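Local coordinates for PKS_KS domain-containing protein (Photorhabdus luminescens subsp. laumondii, PDB 6SMO) that probably catalyses carbon-carbon bond-forming condensation on acyl carrier protein as a beta-ketoacyl synthase, and here holds a poly-oxo C12 aldehyde in its pocket, at residues Ala247-Ser252 against Asn396-Asp401; Gly279-Ala284 against Glu385-Tyr390; Arg310-Ala315 against His432-Met437; Gly35-Thr40 against Leu101-Met106; Asn49-Gly54 against Asn361-Met366. All blocks are in the same frame, centred on the assembly; numbering follows the deposited sequence.

Interaction 1 of 5, residues Ala247-Ser252 against Asn396-Asp401; sequences ATCPFS and NYQTPD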
# COMPACT_ATOMS: atom_id res chain seq x y z
N ALA B 247 3.65 -25.00 12.39
CA ALA B 247 4.64 -23.92 12.19
C ALA B 247 4.01 -22.55 12.45
O ALA B 247 4.72 -21.65 12.95
CB ALA B 247 5.23 -24.00 10.80
N THR B 248 2.72 -22.38 12.11
CA THR B 248 1.90 -21.19 12.43
C THR B 248 1.09 -21.48 13.70
O THR B 248 0.12 -22.27 13.62
CB THR B 248 1.04 -20.73 11.24
OG1 THR B 248 0.20 -19.67 11.68
CG2 THR B 248 0.19 -21.83 10.63
N CYS B 249 1.48 -20.89 14.83
CA CYS B 249 0.87 -21.08 16.17
C CYS B 249 0.78 -19.73 16.89
O CYS B 249 1.62 -19.41 17.73
CB CYS B 249 1.67 -22.08 17.00
SG CYS B 249 3.45 -21.75 17.01
N PRO B 250 -0.23 -18.89 16.56
CA PRO B 250 -0.39 -17.58 17.19
C PRO B 250 -0.60 -17.64 18.72
O PRO B 250 -1.38 -18.46 19.17
CB PRO B 250 -1.64 -16.99 16.52
CG PRO B 250 -1.77 -17.76 15.22
CD PRO B 250 -1.26 -19.14 15.54
N PHE B 251 0.11 -16.77 19.45
CA PHE B 251 0.02 -16.56 20.92
C PHE B 251 0.65 -17.73 21.69
O PHE B 251 0.56 -17.73 22.94
CB PHE B 251 -1.44 -16.33 21.35
CG PHE B 251 -2.16 -15.27 20.56
CD1 PHE B 251 -1.83 -13.93 20.71
CD2 PHE B 251 -3.17 -15.61 19.67
CE1 PHE B 251 -2.49 -12.95 19.99
CE2 PHE B 251 -3.83 -14.63 18.95
CZ PHE B 251 -3.49 -13.30 19.11
N SER B 252 1.27 -18.68 20.99
CA SER B 252 2.00 -19.84 21.58
C SER B 252 3.45 -19.43 21.87
O SER B 252 3.97 -18.55 21.16
CB SER B 252 1.94 -21.04 20.67
OG SER B 252 0.60 -21.47 20.48
N ASN B 396 -3.23 -25.16 16.81
CA ASN B 396 -1.77 -25.37 17.02
C ASN B 396 -1.32 -24.65 18.29
O ASN B 396 -0.12 -24.29 18.36
CB ASN B 396 -0.96 -24.93 15.80
CG ASN B 396 -1.51 -25.47 14.49
OD1 ASN B 396 -2.05 -26.57 14.45
ND2 ASN B 396 -1.37 -24.70 13.42
N TYR B 397 -2.22 -24.45 19.26
CA TYR B 397 -1.91 -23.82 20.57
C TYR B 397 -1.23 -24.86 21.47
O TYR B 397 -1.93 -25.74 22.01
CB TYR B 397 -3.16 -23.23 21.22
CG TYR B 397 -2.87 -22.32 22.38
CD1 TYR B 397 -2.57 -20.98 22.17
CD2 TYR B 397 -2.87 -22.78 23.69
CE1 TYR B 397 -2.29 -20.12 23.23
CE2 TYR B 397 -2.59 -21.94 24.75
CZ TYR B 397 -2.30 -20.61 24.52
OH TYR B 397 -2.02 -19.77 25.57
N GLN B 398 0.10 -24.75 21.61
CA GLN B 398 0.96 -25.71 22.35
C GLN B 398 1.15 -25.19 23.78
O GLN B 398 0.18 -25.27 24.56
CB GLN B 398 2.26 -25.93 21.57
CG GLN B 398 2.06 -26.59 20.22
CD GLN B 398 3.24 -26.41 19.30
OE1 GLN B 398 4.39 -26.58 19.70
NE2 GLN B 398 2.97 -26.05 18.06
N THR B 399 2.34 -24.67 24.11
CA THR B 399 2.68 -24.14 25.45
C THR B 399 2.16 -22.71 25.57
O THR B 399 2.43 -21.88 24.71
CB THR B 399 4.19 -24.20 25.71
OG1 THR B 399 4.66 -25.50 25.33
CG2 THR B 399 4.56 -23.94 27.16
N PRO B 400 1.39 -22.37 26.64
CA PRO B 400 0.90 -21.01 26.83
C PRO B 400 2.03 -20.04 27.21
O PRO B 400 2.81 -20.36 28.09
CB PRO B 400 -0.12 -21.14 27.97
CG PRO B 400 0.34 -22.36 28.74
CD PRO B 400 0.95 -23.28 27.71
N ASP B 401 2.09 -18.89 26.53
CA ASP B 401 3.09 -17.81 26.78
C ASP B 401 2.65 -17.03 28.02
O ASP B 401 1.49 -16.65 28.13
CB ASP B 401 3.22 -16.90 25.56
CG ASP B 401 4.47 -16.03 25.55
OD1 ASP B 401 4.71 -15.32 26.55
OD2 ASP B 401 5.19 -16.07 24.53

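Interaction 2 of 5, residues Gly279-Ala284 against Glu385-Tyr390; sequences GAHIYA and EIEKQY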
# COMPACT_ATOMS: atom_id res chain seq x y z
N GLY B 279 -34.30 -5.68 -0.66
CA GLY B 279 -34.58 -6.81 0.24
C GLY B 279 -33.39 -7.76 0.36
O GLY B 279 -33.62 -8.98 0.44
N ALA B 280 -32.17 -7.21 0.39
CA ALA B 280 -30.90 -7.96 0.43
C ALA B 280 -30.68 -8.56 1.82
O ALA B 280 -31.17 -7.96 2.81
CB ALA B 280 -29.75 -7.05 0.04
N HIS B 281 -29.99 -9.70 1.89
CA HIS B 281 -29.53 -10.35 3.15
C HIS B 281 -28.31 -9.59 3.68
O HIS B 281 -27.37 -9.37 2.89
CB HIS B 281 -29.22 -11.83 2.93
CG HIS B 281 -28.54 -12.47 4.09
ND1 HIS B 281 -27.18 -12.68 4.13
CD2 HIS B 281 -29.02 -12.93 5.27
CE1 HIS B 281 -26.85 -13.24 5.27
NE2 HIS B 281 -27.96 -13.41 5.99
N ILE B 282 -28.32 -9.23 4.97
CA ILE B 282 -27.24 -8.45 5.65
C ILE B 282 -26.47 -9.38 6.59
O ILE B 282 -27.09 -9.93 7.52
CB ILE B 282 -27.84 -7.24 6.40
CG1 ILE B 282 -28.58 -6.29 5.45
CG2 ILE B 282 -26.77 -6.51 7.20
CD1 ILE B 282 -29.58 -5.39 6.14
N TYR B 283 -25.16 -9.54 6.34
CA TYR B 283 -24.23 -10.35 7.18
C TYR B 283 -23.95 -9.59 8.48
O TYR B 283 -24.20 -10.15 9.57
CB TYR B 283 -22.94 -10.65 6.42
CG TYR B 283 -23.05 -11.78 5.42
CD1 TYR B 283 -22.76 -13.08 5.78
CD2 TYR B 283 -23.46 -11.54 4.12
CE1 TYR B 283 -22.86 -14.12 4.87
CE2 TYR B 283 -23.57 -12.57 3.19
CZ TYR B 283 -23.27 -13.87 3.57
OH TYR B 283 -23.37 -14.89 2.68
N ALA B 284 -23.45 -8.36 8.37
CA ALA B 284 -23.05 -7.49 9.50
C ALA B 284 -22.94 -6.03 9.04
O ALA B 284 -22.84 -5.80 7.82
CB ALA B 284 -21.75 -7.98 10.09
N GLU B 385 -18.87 -15.31 11.11
CA GLU B 385 -18.84 -15.55 12.58
C GLU B 385 -20.01 -14.82 13.25
O GLU B 385 -20.69 -15.45 14.08
CB GLU B 385 -17.51 -15.10 13.18
CG GLU B 385 -16.40 -16.12 13.04
CD GLU B 385 -15.06 -15.65 13.57
OE1 GLU B 385 -14.57 -14.60 13.10
OE2 GLU B 385 -14.50 -16.32 14.46
N ILE B 386 -20.23 -13.55 12.90
CA ILE B 386 -21.32 -12.69 13.46
C ILE B 386 -22.68 -13.24 13.01
O ILE B 386 -23.59 -13.31 13.86
CB ILE B 386 -21.12 -11.21 13.05
CG1 ILE B 386 -19.88 -10.61 13.72
CG2 ILE B 386 -22.37 -10.39 13.35
CD1 ILE B 386 -19.40 -9.32 13.10
N GLU B 387 -22.80 -13.61 11.74
CA GLU B 387 -24.03 -14.19 11.13
C GLU B 387 -24.45 -15.45 11.89
O GLU B 387 -25.62 -15.52 12.31
CB GLU B 387 -23.82 -14.51 9.65
CG GLU B 387 -24.71 -13.73 8.71
CD GLU B 387 -26.07 -14.35 8.47
OE1 GLU B 387 -27.09 -13.67 8.71
OE2 GLU B 387 -26.11 -15.52 8.03
N LYS B 388 -23.52 -16.39 12.06
CA LYS B 388 -23.79 -17.76 12.58
C LYS B 388 -23.57 -17.81 14.10
O LYS B 388 -23.74 -18.90 14.68
CB LYS B 388 -22.92 -18.77 11.83
CG LYS B 388 -23.30 -18.98 10.37
CD LYS B 388 -22.22 -19.63 9.54
CE LYS B 388 -22.60 -19.77 8.08
NZ LYS B 388 -23.51 -20.92 7.85
N GLN B 389 -23.23 -16.68 14.73
CA GLN B 389 -23.00 -16.54 16.19
C GLN B 389 -22.06 -17.65 16.67
O GLN B 389 -22.32 -18.25 17.74
CB GLN B 389 -24.34 -16.58 16.95
CG GLN B 389 -25.27 -15.42 16.62
CD GLN B 389 -24.85 -14.13 17.28
OE1 GLN B 389 -23.87 -13.50 16.89
NE2 GLN B 389 -25.60 -13.71 18.28
N TYR B 390 -21.00 -17.92 15.90
CA TYR B 390 -19.94 -18.91 16.20
C TYR B 390 -18.57 -18.22 16.10
O TYR B 390 -18.44 -17.26 15.32
CB TYR B 390 -20.02 -20.11 15.25
CG TYR B 390 -19.12 -21.26 15.60
CD1 TYR B 390 -19.54 -22.26 16.46
CD2 TYR B 390 -17.83 -21.35 15.09
CE1 TYR B 390 -18.72 -23.32 16.80
CE2 TYR B 390 -16.99 -22.40 15.41
CZ TYR B 390 -17.44 -23.39 16.27
OH TYR B 390 -16.62 -24.44 16.60

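Interaction 3 of 5, residues Arg310-Ala315 against His432-Met437; sequences RCIDMA and HSVIVM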
# COMPACT_ATOMS: atom_id res chain seq x y z
N ARG B 310 -4.31 3.14 20.35
CA ARG B 310 -4.86 4.45 19.92
C ARG B 310 -5.75 4.26 18.69
O ARG B 310 -6.78 4.94 18.60
CB ARG B 310 -3.74 5.46 19.65
CG ARG B 310 -4.17 6.91 19.81
CD ARG B 310 -3.06 7.92 19.57
NE ARG B 310 -3.10 8.48 18.22
CZ ARG B 310 -2.39 8.05 17.18
NH1 ARG B 310 -2.51 8.66 16.01
NH2 ARG B 310 -1.55 7.04 17.30
N CYS B 311 -5.35 3.35 17.79
CA CYS B 311 -6.08 3.01 16.53
C CYS B 311 -7.44 2.37 16.86
O CYS B 311 -8.43 2.73 16.19
CB CYS B 311 -5.26 2.08 15.65
SG CYS B 311 -5.87 1.99 13.94
N ILE B 312 -7.47 1.46 17.84
CA ILE B 312 -8.71 0.79 18.34
C ILE B 312 -9.64 1.87 18.92
O ILE B 312 -10.86 1.80 18.65
CB ILE B 312 -8.38 -0.30 19.38
CG1 ILE B 312 -7.58 -1.45 18.78
CG2 ILE B 312 -9.65 -0.80 20.05
CD1 ILE B 312 -6.81 -2.26 19.80
N ASP B 313 -9.08 2.81 19.68
CA ASP B 313 -9.83 3.90 20.38
C ASP B 313 -10.50 4.81 19.34
O ASP B 313 -11.68 5.15 19.54
CB ASP B 313 -8.90 4.69 21.30
CG ASP B 313 -9.64 5.60 22.27
OD1 ASP B 313 -10.50 5.09 23.01
OD2 ASP B 313 -9.36 6.82 22.26
N MET B 314 -9.77 5.18 18.28
CA MET B 314 -10.25 6.12 17.23
C MET B 314 -11.30 5.42 16.34
O MET B 314 -12.20 6.12 15.85
CB MET B 314 -9.10 6.63 16.36
CG MET B 314 -8.22 7.64 17.08
SD MET B 314 -7.44 8.83 15.96
CE MET B 314 -6.43 7.74 14.97
N ALA B 315 -11.17 4.10 16.15
CA ALA B 315 -12.12 3.26 15.38
C ALA B 315 -13.48 3.21 16.10
O ALA B 315 -14.51 3.23 15.40
CB ALA B 315 -11.55 1.88 15.18
N HIS B 432 -0.91 0.50 11.43
CA HIS B 432 -2.00 -0.20 12.17
C HIS B 432 -3.35 0.23 11.57
O HIS B 432 -3.51 1.44 11.30
CB HIS B 432 -1.93 0.11 13.67
CG HIS B 432 -0.71 -0.43 14.34
ND1 HIS B 432 -0.51 -1.79 14.50
CD2 HIS B 432 0.35 0.18 14.89
CE1 HIS B 432 0.64 -1.98 15.12
NE2 HIS B 432 1.19 -0.79 15.37
N SER B 433 -4.27 -0.72 11.39
CA SER B 433 -5.63 -0.50 10.83
C SER B 433 -6.65 -1.34 11.60
O SER B 433 -6.38 -2.54 11.80
CB SER B 433 -5.66 -0.79 9.35
OG SER B 433 -4.93 0.19 8.63
N VAL B 434 -7.76 -0.72 12.01
CA VAL B 434 -8.86 -1.36 12.79
C VAL B 434 -10.19 -0.99 12.13
O VAL B 434 -10.37 0.19 11.76
CB VAL B 434 -8.83 -0.92 14.26
CG1 VAL B 434 -9.95 -1.54 15.07
CG2 VAL B 434 -7.48 -1.22 14.91
N ILE B 435 -11.09 -1.97 11.97
CA ILE B 435 -12.52 -1.76 11.59
C ILE B 435 -13.40 -2.35 12.70
O ILE B 435 -13.03 -3.39 13.26
CB ILE B 435 -12.86 -2.37 10.21
CG1 ILE B 435 -12.46 -3.84 10.10
CG2 ILE B 435 -12.24 -1.54 9.09
CD1 ILE B 435 -13.19 -4.60 9.01
N VAL B 436 -14.50 -1.67 13.01
CA VAL B 436 -15.51 -2.11 14.02
C VAL B 436 -16.72 -2.66 13.27
O VAL B 436 -17.39 -1.87 12.58
CB VAL B 436 -15.90 -0.96 14.97
CG1 VAL B 436 -16.94 -1.39 16.00
CG2 VAL B 436 -14.69 -0.35 15.66
N MET B 437 -16.97 -3.97 13.39
CA MET B 437 -18.16 -4.64 12.81
C MET B 437 -19.19 -4.89 13.92
O MET B 437 -18.79 -4.98 15.09
CB MET B 437 -17.78 -5.97 12.15
CG MET B 437 -17.00 -5.79 10.87
SD MET B 437 -17.17 -7.19 9.75
CE MET B 437 -16.34 -6.56 8.29

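Interaction 4 of 5, residues Gly35-Thr40 against Leu101-Met106; sequences GVVAPT and LDAAEM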
# COMPACT_ATOMS: atom_id res chain seq x y z
N GLY B 35 -17.28 -13.27 -0.85
CA GLY B 35 -16.55 -14.17 -1.77
C GLY B 35 -15.12 -14.35 -1.30
O GLY B 35 -14.47 -13.33 -1.00
N VAL B 36 -14.65 -15.60 -1.23
CA VAL B 36 -13.31 -15.94 -0.66
C VAL B 36 -12.68 -17.09 -1.46
O VAL B 36 -13.39 -18.06 -1.78
CB VAL B 36 -13.41 -16.27 0.84
CG1 VAL B 36 -14.37 -17.43 1.12
CG2 VAL B 36 -12.05 -16.54 1.46
N VAL B 37 -11.39 -16.94 -1.78
CA VAL B 37 -10.48 -18.01 -2.27
C VAL B 37 -9.33 -18.13 -1.26
O VAL B 37 -8.42 -17.28 -1.31
CB VAL B 37 -9.95 -17.70 -3.69
CG1 VAL B 37 -9.01 -18.78 -4.20
CG2 VAL B 37 -11.09 -17.48 -4.68
N ALA B 38 -9.40 -19.11 -0.36
CA ALA B 38 -8.45 -19.29 0.77
C ALA B 38 -7.90 -20.72 0.78
O ALA B 38 -8.51 -21.62 0.21
CB ALA B 38 -9.14 -18.96 2.07
N PRO B 39 -6.73 -20.95 1.41
CA PRO B 39 -6.18 -22.30 1.56
C PRO B 39 -7.08 -23.24 2.39
O PRO B 39 -7.01 -24.43 2.18
CB PRO B 39 -4.84 -22.08 2.28
CG PRO B 39 -4.50 -20.64 1.98
CD PRO B 39 -5.83 -19.93 1.96
N THR B 40 -7.87 -22.68 3.31
CA THR B 40 -8.83 -23.42 4.18
C THR B 40 -10.03 -23.87 3.34
O THR B 40 -10.58 -24.94 3.64
CB THR B 40 -9.27 -22.58 5.38
OG1 THR B 40 -9.55 -21.25 4.93
CG2 THR B 40 -8.23 -22.53 6.48
N LEU B 101 -10.92 -12.14 -9.61
CA LEU B 101 -12.08 -12.39 -10.53
C LEU B 101 -12.98 -13.48 -9.95
O LEU B 101 -14.22 -13.34 -10.08
CB LEU B 101 -11.57 -12.78 -11.92
CG LEU B 101 -11.57 -11.65 -12.96
CD1 LEU B 101 -10.50 -10.62 -12.65
CD2 LEU B 101 -11.38 -12.21 -14.36
N ASP B 102 -12.40 -14.53 -9.35
CA ASP B 102 -13.14 -15.69 -8.78
C ASP B 102 -13.93 -15.23 -7.54
O ASP B 102 -15.13 -15.55 -7.46
CB ASP B 102 -12.19 -16.84 -8.43
CG ASP B 102 -11.54 -17.49 -9.63
OD1 ASP B 102 -12.10 -17.39 -10.74
OD2 ASP B 102 -10.46 -18.10 -9.45
N ALA B 103 -13.27 -14.52 -6.62
CA ALA B 103 -13.85 -14.01 -5.35
C ALA B 103 -14.96 -13.00 -5.65
O ALA B 103 -16.01 -13.07 -4.98
CB ALA B 103 -12.76 -13.40 -4.50
N ALA B 104 -14.74 -12.10 -6.61
CA ALA B 104 -15.70 -11.05 -7.04
C ALA B 104 -16.97 -11.71 -7.58
O ALA B 104 -18.07 -11.23 -7.24
CB ALA B 104 -15.06 -10.15 -8.07
N GLU B 105 -16.83 -12.76 -8.40
CA GLU B 105 -17.95 -13.52 -9.01
C GLU B 105 -18.81 -14.14 -7.90
O GLU B 105 -20.05 -14.01 -7.98
CB GLU B 105 -17.42 -14.59 -9.97
CG GLU B 105 -18.50 -15.29 -10.77
CD GLU B 105 -19.36 -14.38 -11.62
OE1 GLU B 105 -18.80 -13.53 -12.34
OE2 GLU B 105 -20.60 -14.52 -11.56
N MET B 106 -18.17 -14.77 -6.91
CA MET B 106 -18.84 -15.43 -5.76
C MET B 106 -19.55 -14.39 -4.89
O MET B 106 -20.69 -14.66 -4.45
CB MET B 106 -17.82 -16.19 -4.90
CG MET B 106 -17.29 -17.44 -5.57
SD MET B 106 -15.90 -18.18 -4.69
CE MET B 106 -15.84 -19.78 -5.49

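Interaction 5 of 5, residues Asn49-Gly54 against Asn361-Met366; sequences NNIHNG and NSLKSM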
# COMPACT_ATOMS: atom_id res chain seq x y z
N ASN B 49 -16.88 -24.27 6.79
CA ASN B 49 -16.90 -25.65 7.34
C ASN B 49 -15.53 -26.01 7.91
O ASN B 49 -15.48 -26.58 9.01
CB ASN B 49 -17.33 -26.67 6.28
CG ASN B 49 -18.80 -26.58 5.92
OD1 ASN B 49 -19.62 -26.16 6.73
ND2 ASN B 49 -19.14 -26.98 4.70
N ASN B 50 -14.45 -25.69 7.18
CA ASN B 50 -13.06 -26.08 7.53
C ASN B 50 -12.59 -25.27 8.75
O ASN B 50 -12.02 -25.89 9.67
CB ASN B 50 -12.11 -25.93 6.34
CG ASN B 50 -12.32 -27.01 5.29
OD1 ASN B 50 -12.51 -26.72 4.12
ND2 ASN B 50 -12.29 -28.27 5.72
N ILE B 51 -12.83 -23.96 8.78
CA ILE B 51 -12.38 -23.06 9.89
C ILE B 51 -13.24 -23.31 11.13
O ILE B 51 -12.72 -23.10 12.25
CB ILE B 51 -12.36 -21.57 9.47
CG1 ILE B 51 -13.76 -21.00 9.21
CG2 ILE B 51 -11.43 -21.35 8.28
CD1 ILE B 51 -13.82 -19.49 9.27
N HIS B 52 -14.49 -23.74 10.95
CA HIS B 52 -15.42 -24.13 12.04
C HIS B 52 -14.83 -25.30 12.83
O HIS B 52 -14.77 -25.21 14.07
CB HIS B 52 -16.81 -24.48 11.48
CG HIS B 52 -17.81 -24.83 12.52
ND1 HIS B 52 -17.92 -26.11 13.03
CD2 HIS B 52 -18.74 -24.09 13.16
CE1 HIS B 52 -18.88 -26.14 13.94
NE2 HIS B 52 -19.40 -24.92 14.03
N ASN B 53 -14.40 -26.35 12.12
CA ASN B 53 -13.89 -27.62 12.70
C ASN B 53 -12.45 -27.44 13.19
O ASN B 53 -11.99 -28.27 13.99
CB ASN B 53 -13.98 -28.77 11.69
CG ASN B 53 -15.38 -28.98 11.15
OD1 ASN B 53 -16.37 -28.72 11.84
ND2 ASN B 53 -15.48 -29.44 9.92
N GLY B 54 -11.76 -26.40 12.71
CA GLY B 54 -10.37 -26.07 13.08
C GLY B 54 -9.36 -26.86 12.26
O GLY B 54 -8.34 -27.28 12.82
N ASN B 361 -9.10 -14.35 18.51
CA ASN B 361 -8.61 -15.44 17.62
C ASN B 361 -7.78 -14.87 16.47
O ASN B 361 -7.84 -13.65 16.22
CB ASN B 361 -9.75 -16.32 17.09
CG ASN B 361 -10.81 -15.56 16.33
OD1 ASN B 361 -10.69 -14.36 16.10
ND2 ASN B 361 -11.87 -16.25 15.94
N SER B 362 -7.02 -15.75 15.81
CA SER B 362 -6.24 -15.50 14.57
C SER B 362 -6.54 -16.61 13.56
O SER B 362 -6.36 -17.79 13.91
CB SER B 362 -4.77 -15.42 14.87
OG SER B 362 -4.01 -15.24 13.69
N LEU B 363 -6.98 -16.24 12.35
CA LEU B 363 -7.29 -17.19 11.25
C LEU B 363 -5.99 -17.71 10.62
O LEU B 363 -6.03 -18.78 9.98
CB LEU B 363 -8.16 -16.50 10.20
CG LEU B 363 -8.92 -17.43 9.25
CD1 LEU B 363 -10.11 -18.06 9.95
CD2 LEU B 363 -9.36 -16.69 8.00
N LYS B 364 -4.88 -16.98 10.82
CA LYS B 364 -3.55 -17.29 10.22
C LYS B 364 -2.99 -18.60 10.79
O LYS B 364 -1.99 -19.09 10.22
CB LYS B 364 -2.58 -16.13 10.45
CG LYS B 364 -2.92 -14.83 9.74
CD LYS B 364 -1.88 -13.75 9.93
CE LYS B 364 -2.21 -12.45 9.23
NZ LYS B 364 -3.37 -11.76 9.85
N SER B 365 -3.58 -19.14 11.86
CA SER B 365 -3.23 -20.46 12.44
C SER B 365 -3.64 -21.59 11.49
O SER B 365 -2.99 -22.66 11.52
CB SER B 365 -3.85 -20.65 13.80
OG SER B 365 -5.27 -20.57 13.73
N MET B 366 -4.69 -21.37 10.69
CA MET B 366 -5.23 -22.35 9.70
C MET B 366 -4.82 -21.94 8.28
O MET B 366 -4.39 -22.82 7.51
CB MET B 366 -6.76 -22.41 9.78
CG MET B 366 -7.27 -22.81 11.15
SD MET B 366 -9.06 -23.01 11.20
CE MET B 366 -9.55 -21.50 12.03

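Interaction 1 of 5, residues Ala247-Ser252 against Asn396-Asp401
Asn396 bonds to Thr248 where two irregular loops of the ketosynthase fold meet, one of them built round a type II beta turn from Cys249 to Ser252. The ND2 of Asn396 donates to the backbone O of Thr248 over 2.9 Å at an N-H...O angle of 173°. The oxygen lies in the amide plane, and the donor arrives nearly along the C=O axis. Asparagine suits the place because it combines this short, flat donor with the positive phi (66°) that it tolerates better than most residues.

The turn side, where the residues of 247-252 are buried, is the closer-packed. Pro250 supplies the restricted phi wanted at the turn's second position, and Phe251 takes the positive phi of the third. Cys249 CB lies 4.1 Å from Asn396 CB. The small Ser252 points OG at the backbone of the facing loop, 3.4 Å from Tyr397 CA. Tyr397 has CG anti to its backbone N (chi1 -167°), and its ring lies beside the turn: Pro250 O approaches the ring edge, and Tyr397 CE1 is 4.3 Å from Phe251 CB. The Phe251 ring leads off to stack on Tyr408.

The outer half is looser. Gln398 and Thr399 touch the turn residues lightly, Thr399 OG1 bonding instead to Glu254. Burial resumes at Asp401, whose carboxylate is held by a salt bridge to Arg255 and a bond from Asp403 N; Asp401 CB packs 3.8 Å from Phe251 O.

Interaction 2 of 5, residues Gly279-Ala284 against Glu385-Tyr390
Glu387 reaches out from the last turn of helix 372-388 to two aromatic residues, Tyr283 and His281, that lead into strand 284-293. Its CB points toward that segment. CG comes next: Glu387 CG passes the tyrosine ring 3.6 Å from Tyr283 CD1, with Tyr283 O also at 3.7 Å. Beyond CG the chain bends, chi2 of -87° turning CD away from an extended course. Glu387 CD lies in the plane of the imidazole, at its edge, 3.3 Å from His281 NE2. At the tip, Glu387 OE1 accepts a weak hydrogen bond from His281 NE2, 2.9 Å long but bent to 139° at the hydrogen. The two side chains meet tip to tip with carboxylate and imidazole planes 86° apart.

His281 also rests on Tyr283: His281 CE1 sits 3.8 Å above the plane of the Tyr283 ring, over its centre. On the buried flank the contact turns apolar. Ile386 sets CD1 and CG2 against Ala284 CB, the former at 4.0 Å, and alanine is small enough to bring helix and strand start together; Ile418 and Ala439 also touch Ile386.

A long, flexible acid thus suits the partly exposed side of this helix-to-sheet join, its CG methylene packing by the tyrosine and its carboxylate serving the imidazole. A carboxylate so near would be expected to favour a charged imidazolium, though the bent bond and partial exposure suggest a modest effect.

Interaction 3 of 5, residues Arg310-Ala315 against His432-Met437
Val434 stands at the centre of this contact, its two methyls spread beneath helix 306-319. Its chi1 of 179° puts CG1 anti to the backbone N and leaves CG2 beside it, so the branches serve different partners. Val434 CG2 lies 3.7 Å from Cys311 SG and, where the two side chains cross obliquely, 3.9 Å from Ile312 CG1. Val434 CG1 meets Ala315 CB at 3.8 Å. One helix turn thus straddles a single beta-branched residue, whose compact, rigid shape suits a strand pressed against a helix.

Ala315 also serves the next residue on this strand face: Ala315 CB is 3.9 Å from Val436 CG2, and that same methyl also approaches Ala315 O. As a bare methyl, the alanine lets the axes approach to 7.8 Å. Toward the start of the strand, Cys311 has SG anti to its backbone N, over the backbone of His432 and Ser433; Cys311 CB is 4.3 Å from His432 CB. The His432 ring is held by Ser426 OG at ND1 and Asn294 OD1 at NE2.

Helix and strand run roughly parallel, 32° apart. The intervening Ser433 and Ile435 point to the other side of the sheet, where Ile435 packs on Ser379 of helix 372-388. An outer helix, a sheet and a buried helix beneath are consecutive layers of the five-layered alpha-beta-alpha-beta-alpha thiolase fold, here in its C-terminal half.

Interaction 4 of 5, residues Gly35-Thr40 against Leu101-Met106
Gly35 lies directly against Ala103, their CA atoms 4.5 Å apart, where strand 35-37 passes helix 101-106 at 150°, roughly antiparallel, with axes only 6.2 Å apart. The glycine makes this closeness possible: a CB would point toward the helix and fall on Ala103 O. Instead Gly35 CA turns its own hydrogen to Ala103 O in a CA-H...O contact of 3.4 Å, nearly straight at 165°.

Ala103 is suitably small too, and its CB rests 3.9 Å from Gly35 O. The contact is a helix laid on the N-terminal half of the thiolase fold: helix 95-111 covers one face of strand 29-37, while Val36 turns to the other face and packs on Ile377 and Val380 of helix 372-388. On the far side of helix 95-111, Ala104 meets helix 169-178.

Val37 returns to the near face. With CG1 anti to its backbone N (chi1 179°), CG2 is the branch left to meet the helix, with Val37 CG2 4.0 Å from Asp102 CB and 4.4 Å from Ala103 CB. Asp102 packs through its CB, while its OD2 is bonded to Gln98 NE2. One turn on, Met106 sets CB 3.9 Å from Gly35 CA; its chain then stretches out, long and unbranched, beside the strand and lays Met106 SD 3.8 Å from Val36 O.

Interaction 5 of 5, residues Asn49-Gly54 against Asn361-Met366
Ile51 packs against both Leu363 and Met366, joining helix 44-53 to the short helix 364-367 of the ketosynthase fold. The branches of Ile51 are turned so that CG1 occupies the crowded position between backbone N and carbonyl carbon (chi1 67°), while CG2 stands anti to the carbonyl carbon. Both ends of the side chain then reach Leu363, at a slant: Ile51 CG2 lies 3.9 Å, and Ile51 CD1 4.0 Å, from Leu363 CD1. Leu363 has CG anti to its own backbone N, and CD1 is the branch that touches the isoleucine.

Met366 comes from another direction, at about a right angle to Ile51. Its chain is straight as far as SD, then bends at chi3 (-103°), and this turn brings Met366 CE to 3.8 Å from Ile51 CB and 3.6 Å from Ile51 O. Methionine suits the task because its flexible thioether can follow both a side chain and the helix backbone.

The facing segment is shaped by serines: Ser362 OG accepts a weak capping bond from Lys364 N, and Ser365 OG donates to Ser362 O at 3.0 Å. Lys364 turns off to a salt bridge with Glu378 and touches His369, which lines the ligand pocket. At the other end, Gly54 leaves helix 44-53 with positive phi (84°), a conformation that glycine adopts easily, and Gly54 CA lies 3.8 Å from Met366 SD.

How the interactions relate
Interactions 3 and 4 both reach the same mixed sheet, on the face away from helix 372-388, and lie on opposite sides of the chain's centre, 26 Å apart between centres. Helix 372-388, whose end takes part in interaction 2, packs on the sheet strands of both. Interaction 2 touches interaction 3 through Ile386 and Met437, and interaction 5 through Glu385 and Asn361. Interaction 5 is a hub: Thr40 of interaction 4 packs on Ile51 and Met366, and Thr248 of interaction 1, about 14 Å away between centres, bonds to Lys364. Along the chain interaction 4 closes first, whereas interaction 5, with 306 residues between its segments, crosses all four others, tying early to late sequence in one ketosynthase domain.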